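Local coordinates for isomaltodextranase (Arthrobacter globiformis, PDB 5AWO), which hydrolyses alpha-1,6-glucosidic linkages in dextran-type polysaccharides, removing successive isomaltose units from the non-reducing ends of the chains, at residues A[530-544]-A[597-609]. Numbering follows the deposited sequence.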
# COMPACT_ATOMS: atom_id res chain seq x y z
N ILE A 530 -3.84 -19.41 -21.74
CA ILE A 530 -2.72 -18.90 -20.93
C ILE A 530 -1.42 -19.67 -21.15
O ILE A 530 -1.44 -20.88 -21.39
CB ILE A 530 -3.08 -18.89 -19.43
CG1 ILE A 530 -1.92 -18.34 -18.59
CG2 ILE A 530 -3.47 -20.28 -18.92
CD1 ILE A 530 -2.36 -17.88 -17.22
N ARG A 531 -0.28 -18.96 -21.06
CA ARG A 531 1.05 -19.56 -21.14
C ARG A 531 1.91 -19.14 -19.95
O ARG A 531 1.76 -18.02 -19.45
CB ARG A 531 1.74 -19.20 -22.45
CG ARG A 531 1.13 -19.87 -23.69
CD ARG A 531 1.83 -19.45 -24.98
NE ARG A 531 1.65 -18.03 -25.31
CZ ARG A 531 0.51 -17.48 -25.75
NH1 ARG A 531 -0.59 -18.21 -25.96
NH2 ARG A 531 0.48 -16.16 -25.99
N TYR A 532 2.81 -20.01 -19.52
CA TYR A 532 3.70 -19.78 -18.37
C TYR A 532 5.14 -20.06 -18.78
O TYR A 532 5.48 -21.22 -19.08
CB TYR A 532 3.33 -20.71 -17.20
CG TYR A 532 1.88 -20.82 -16.82
CD1 TYR A 532 1.01 -21.70 -17.49
CD2 TYR A 532 1.36 -20.13 -15.72
CE1 TYR A 532 -0.31 -21.82 -17.11
CE2 TYR A 532 0.03 -20.24 -15.34
CZ TYR A 532 -0.81 -21.10 -16.03
OH TYR A 532 -2.13 -21.20 -15.62
N ARG A 533 6.01 -19.05 -18.83
CA ARG A 533 7.42 -19.30 -19.09
C ARG A 533 8.11 -19.55 -17.77
O ARG A 533 8.04 -18.72 -16.85
CB ARG A 533 8.11 -18.16 -19.86
CG ARG A 533 9.50 -18.54 -20.37
CD ARG A 533 10.09 -17.53 -21.34
NE ARG A 533 11.25 -18.07 -22.06
CZ ARG A 533 12.53 -17.78 -21.83
NH1 ARG A 533 12.90 -16.91 -20.89
NH2 ARG A 533 13.48 -18.34 -22.56
N TYR A 534 8.79 -20.69 -17.68
CA TYR A 534 9.26 -21.22 -16.41
C TYR A 534 10.59 -21.96 -16.56
O TYR A 534 10.98 -22.34 -17.67
CB TYR A 534 8.21 -22.19 -15.84
CG TYR A 534 8.26 -23.55 -16.52
CD1 TYR A 534 7.63 -23.76 -17.74
CD2 TYR A 534 9.01 -24.59 -15.97
CE1 TYR A 534 7.70 -25.00 -18.38
CE2 TYR A 534 9.09 -25.82 -16.61
CZ TYR A 534 8.44 -26.01 -17.81
OH TYR A 534 8.53 -27.24 -18.45
N ALA A 535 11.29 -22.16 -15.45
CA ALA A 535 12.41 -23.11 -15.35
C ALA A 535 12.07 -24.15 -14.26
O ALA A 535 11.38 -23.84 -13.28
CB ALA A 535 13.70 -22.40 -15.01
N ASN A 536 12.55 -25.38 -14.45
CA ASN A 536 12.38 -26.47 -13.47
C ASN A 536 13.40 -27.56 -13.74
O ASN A 536 13.20 -28.36 -14.67
CB ASN A 536 10.98 -27.08 -13.56
CG ASN A 536 10.86 -28.42 -12.81
OD1 ASN A 536 11.65 -28.71 -11.92
ND2 ASN A 536 9.88 -29.20 -13.18
N ALA A 537 14.47 -27.57 -12.98
CA ALA A 537 15.50 -28.61 -13.07
C ALA A 537 15.53 -29.40 -11.78
O ALA A 537 16.59 -29.71 -11.28
CB ALA A 537 16.86 -27.99 -13.35
N THR A 538 14.36 -29.70 -11.24
CA THR A 538 14.26 -30.54 -10.04
C THR A 538 14.50 -32.02 -10.34
O THR A 538 14.69 -32.81 -9.41
CB THR A 538 12.89 -30.44 -9.37
OG1 THR A 538 11.87 -30.77 -10.31
CG2 THR A 538 12.66 -29.01 -8.81
N GLY A 539 14.46 -32.39 -11.61
CA GLY A 539 14.61 -33.80 -12.03
C GLY A 539 13.29 -34.52 -12.24
O GLY A 539 13.28 -35.72 -12.48
N ASP A 540 12.18 -33.79 -12.13
CA ASP A 540 10.85 -34.38 -12.25
C ASP A 540 9.84 -33.27 -12.55
O ASP A 540 10.16 -32.07 -12.40
CB ASP A 540 10.51 -35.11 -10.94
CG ASP A 540 9.47 -36.22 -11.12
OD1 ASP A 540 8.78 -36.30 -12.16
OD2 ASP A 540 9.32 -37.01 -10.17
N THR A 541 8.65 -33.64 -13.00
CA THR A 541 7.56 -32.70 -13.19
C THR A 541 7.32 -31.96 -11.87
O THR A 541 7.35 -32.56 -10.78
CB THR A 541 6.26 -33.41 -13.65
OG1 THR A 541 6.47 -34.04 -14.92
CG2 THR A 541 5.11 -32.42 -13.79
N SER A 542 7.15 -30.65 -11.96
CA SER A 542 6.73 -29.85 -10.81
C SER A 542 5.29 -29.39 -11.03
O SER A 542 4.80 -29.38 -12.15
CB SER A 542 7.64 -28.65 -10.64
OG SER A 542 8.95 -29.02 -10.31
N THR A 543 4.60 -29.01 -9.96
CA THR A 543 3.26 -28.47 -10.12
C THR A 543 3.14 -27.15 -9.35
O THR A 543 3.85 -26.94 -8.38
CB THR A 543 2.13 -29.45 -9.72
OG1 THR A 543 2.07 -29.61 -8.29
CG2 THR A 543 2.36 -30.82 -10.38
N MET A 544 2.24 -26.31 -9.81
CA MET A 544 1.82 -25.11 -9.08
C MET A 544 0.32 -25.03 -9.06
O MET A 544 -0.35 -25.50 -9.99
CB MET A 544 2.37 -23.83 -9.74
CG MET A 544 3.87 -23.77 -9.79
SD MET A 544 4.67 -23.46 -8.20
CE MET A 544 6.13 -24.49 -8.26
N ASP A 597 1.56 -29.43 -3.75
CA ASP A 597 2.25 -29.29 -5.02
C ASP A 597 3.57 -30.04 -4.97
O ASP A 597 4.14 -30.28 -3.91
CB ASP A 597 2.46 -27.81 -5.40
CG ASP A 597 1.22 -27.18 -6.01
OD1 ASP A 597 0.68 -27.69 -7.03
OD2 ASP A 597 0.75 -26.15 -5.48
N LYS A 598 4.05 -30.39 -6.15
CA LYS A 598 5.26 -31.15 -6.31
C LYS A 598 6.38 -30.27 -6.84
O LYS A 598 6.18 -29.50 -7.78
CB LYS A 598 5.02 -32.31 -7.29
CG LYS A 598 6.21 -33.24 -7.46
CD LYS A 598 5.84 -34.42 -8.35
CE LYS A 598 6.94 -35.47 -8.36
NZ LYS A 598 6.65 -36.57 -9.33
N GLY A 599 7.55 -30.38 -6.24
CA GLY A 599 8.77 -29.77 -6.75
C GLY A 599 8.89 -28.27 -6.58
O GLY A 599 8.58 -27.71 -5.51
N ALA A 600 9.35 -27.61 -7.64
CA ALA A 600 9.58 -26.17 -7.65
C ALA A 600 9.68 -25.66 -9.09
O ALA A 600 10.03 -26.42 -10.00
CB ALA A 600 10.84 -25.84 -6.89
N ILE A 601 9.39 -24.38 -9.31
CA ILE A 601 9.70 -23.73 -10.57
C ILE A 601 10.23 -22.34 -10.29
O ILE A 601 10.03 -21.80 -9.21
CB ILE A 601 8.50 -23.55 -11.53
CG1 ILE A 601 7.53 -22.44 -11.07
CG2 ILE A 601 7.78 -24.88 -11.76
CD1 ILE A 601 6.43 -22.12 -12.07
N ASN A 602 10.89 -21.79 -11.30
CA ASN A 602 11.14 -20.34 -11.36
C ASN A 602 10.21 -19.80 -12.44
O ASN A 602 10.04 -20.44 -13.48
CB ASN A 602 12.58 -20.04 -11.68
CG ASN A 602 13.51 -20.40 -10.54
OD1 ASN A 602 13.12 -20.36 -9.37
ND2 ASN A 602 14.76 -20.73 -10.86
N LEU A 603 9.60 -18.65 -12.21
CA LEU A 603 8.60 -18.13 -13.13
C LEU A 603 9.08 -16.83 -13.76
O LEU A 603 9.41 -15.89 -13.04
CB LEU A 603 7.26 -17.91 -12.43
CG LEU A 603 6.11 -17.47 -13.32
CD1 LEU A 603 5.65 -18.60 -14.25
CD2 LEU A 603 4.95 -16.97 -12.48
N ASN A 604 9.10 -16.78 -15.09
CA ASN A 604 9.49 -15.58 -15.83
C ASN A 604 8.32 -14.70 -16.18
O ASN A 604 8.35 -13.49 -15.94
CB ASN A 604 10.22 -16.00 -17.11
CG ASN A 604 11.01 -14.87 -17.74
OD1 ASN A 604 11.23 -13.78 -17.16
ND2 ASN A 604 11.48 -15.13 -18.91
N TRP A 605 7.26 -15.26 -16.75
CA TRP A 605 6.10 -14.50 -17.14
C TRP A 605 4.89 -15.37 -17.37
O TRP A 605 5.03 -16.61 -17.47
CB TRP A 605 6.37 -13.61 -18.35
CG TRP A 605 7.01 -14.21 -19.63
CD1 TRP A 605 8.24 -13.94 -20.10
CD2 TRP A 605 6.40 -15.10 -20.60
NE1 TRP A 605 8.46 -14.59 -21.31
CE2 TRP A 605 7.34 -15.31 -21.62
CE3 TRP A 605 5.15 -15.72 -20.70
CZ2 TRP A 605 7.08 -16.14 -22.73
CZ3 TRP A 605 4.90 -16.55 -21.80
CH2 TRP A 605 5.86 -16.74 -22.79
N ILE A 606 3.72 -14.77 -17.39
CA ILE A 606 2.54 -15.37 -18.00
C ILE A 606 2.14 -14.57 -19.24
O ILE A 606 2.47 -13.38 -19.37
CB ILE A 606 1.34 -15.54 -17.04
CG1 ILE A 606 0.74 -14.18 -16.63
CG2 ILE A 606 1.73 -16.35 -15.81
CD1 ILE A 606 -0.58 -14.32 -15.93
N GLU A 607 1.47 -15.24 -20.16
CA GLU A 607 0.87 -14.59 -21.33
C GLU A 607 -0.57 -15.00 -21.44
O GLU A 607 -0.92 -16.17 -21.19
CB GLU A 607 1.62 -14.95 -22.60
CG GLU A 607 2.80 -14.04 -22.87
CD GLU A 607 3.48 -14.34 -24.18
OE1 GLU A 607 2.95 -15.18 -24.95
OE2 GLU A 607 4.54 -13.72 -24.43
N LEU A 608 -1.43 -14.04 -21.77
CA LEU A 608 -2.83 -14.30 -22.05
C LEU A 608 -3.13 -13.88 -23.47
O LEU A 608 -2.51 -12.94 -24.00
CB LEU A 608 -3.74 -13.54 -21.09
CG LEU A 608 -3.95 -14.09 -19.69
CD1 LEU A 608 -4.71 -15.41 -19.75
CD2 LEU A 608 -2.63 -14.24 -18.95
N ASP A 609 -4.07 -14.59 -24.10
CA ASP A 609 -4.64 -14.20 -25.38
C ASP A 609 -6.08 -13.80 -25.14
O ASP A 609 -6.96 -14.65 -25.03
CB ASP A 609 -4.58 -15.36 -26.38
CG ASP A 609 -3.17 -15.82 -26.67
OD1 ASP A 609 -2.21 -15.02 -26.54
OD2 ASP A 609 -3.00 -16.99 -27.04
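Arg531 holds two carboxylates of the strand 601-609 at the edge of its guanidinium. NH1 and NH2 meet Asp609 end-on, the guanidinium and carboxylate planes moderately inclined to each other. The bond from Arg531 NH1 to Asp609 OD2, 2.9 Å long, is almost straight, with an N-H...O angle of 176°. Side-on, NE and NH2 converge on one oxygen, OE1, from opposite faces of the Glu607 carboxylate plane, with Arg531 NH2 to Glu607 OE1 at 2.9 Å; here the planes stand nearly perpendicular, 82° apart. A bend at chi3 brings the guanidinium round to the two acids of the facing strand. Arg475 pairs with Glu607 OE2, and Thr473 bonds Asp609 OD1. A leucine in place of Arg531 would probably leave Asp609 without its salt-bridge mate and OE1 of Glu607 without both donors. On the same sheet face, CB of Arg533 sits over the six-membered ring of Trp605, 3.5 Å from its centroid, a CH-pi contact; the extended Arg533 chain then runs past Trp605 NE1, which bonds Asp497, and Arg533 NH1 reaches the carbonyl of Gly495. Strands 530-535 and 601-609 pair antiparallel within one sheet of the beta-sandwich of the CBM35 carbohydrate-binding module. A classic beta bulge, with Asn604 and Trp605 both opposite Arg533, shifts the register by one. The other face carries aliphatic and tyrosine side chains: CD2 of Tyr532 lies 3.8 Å from Ile606 CG2, and Ile530 runs alongside Leu608. Beyond the turn, the Met544 methyl CE packs against CG1 of Ile601, at 3.7 Å. Thr543 OG1, set between backbone N and carbonyl carbon (chi1 73°), donates to the anti lone pair of Asp597 OD1 at 2.7 Å and accepts from Lys598 N; His561 also bonds that carboxylate oxygen. Ser542 OG approaches the Ala600 carbonyl O from above its plane, at 2.8 Å.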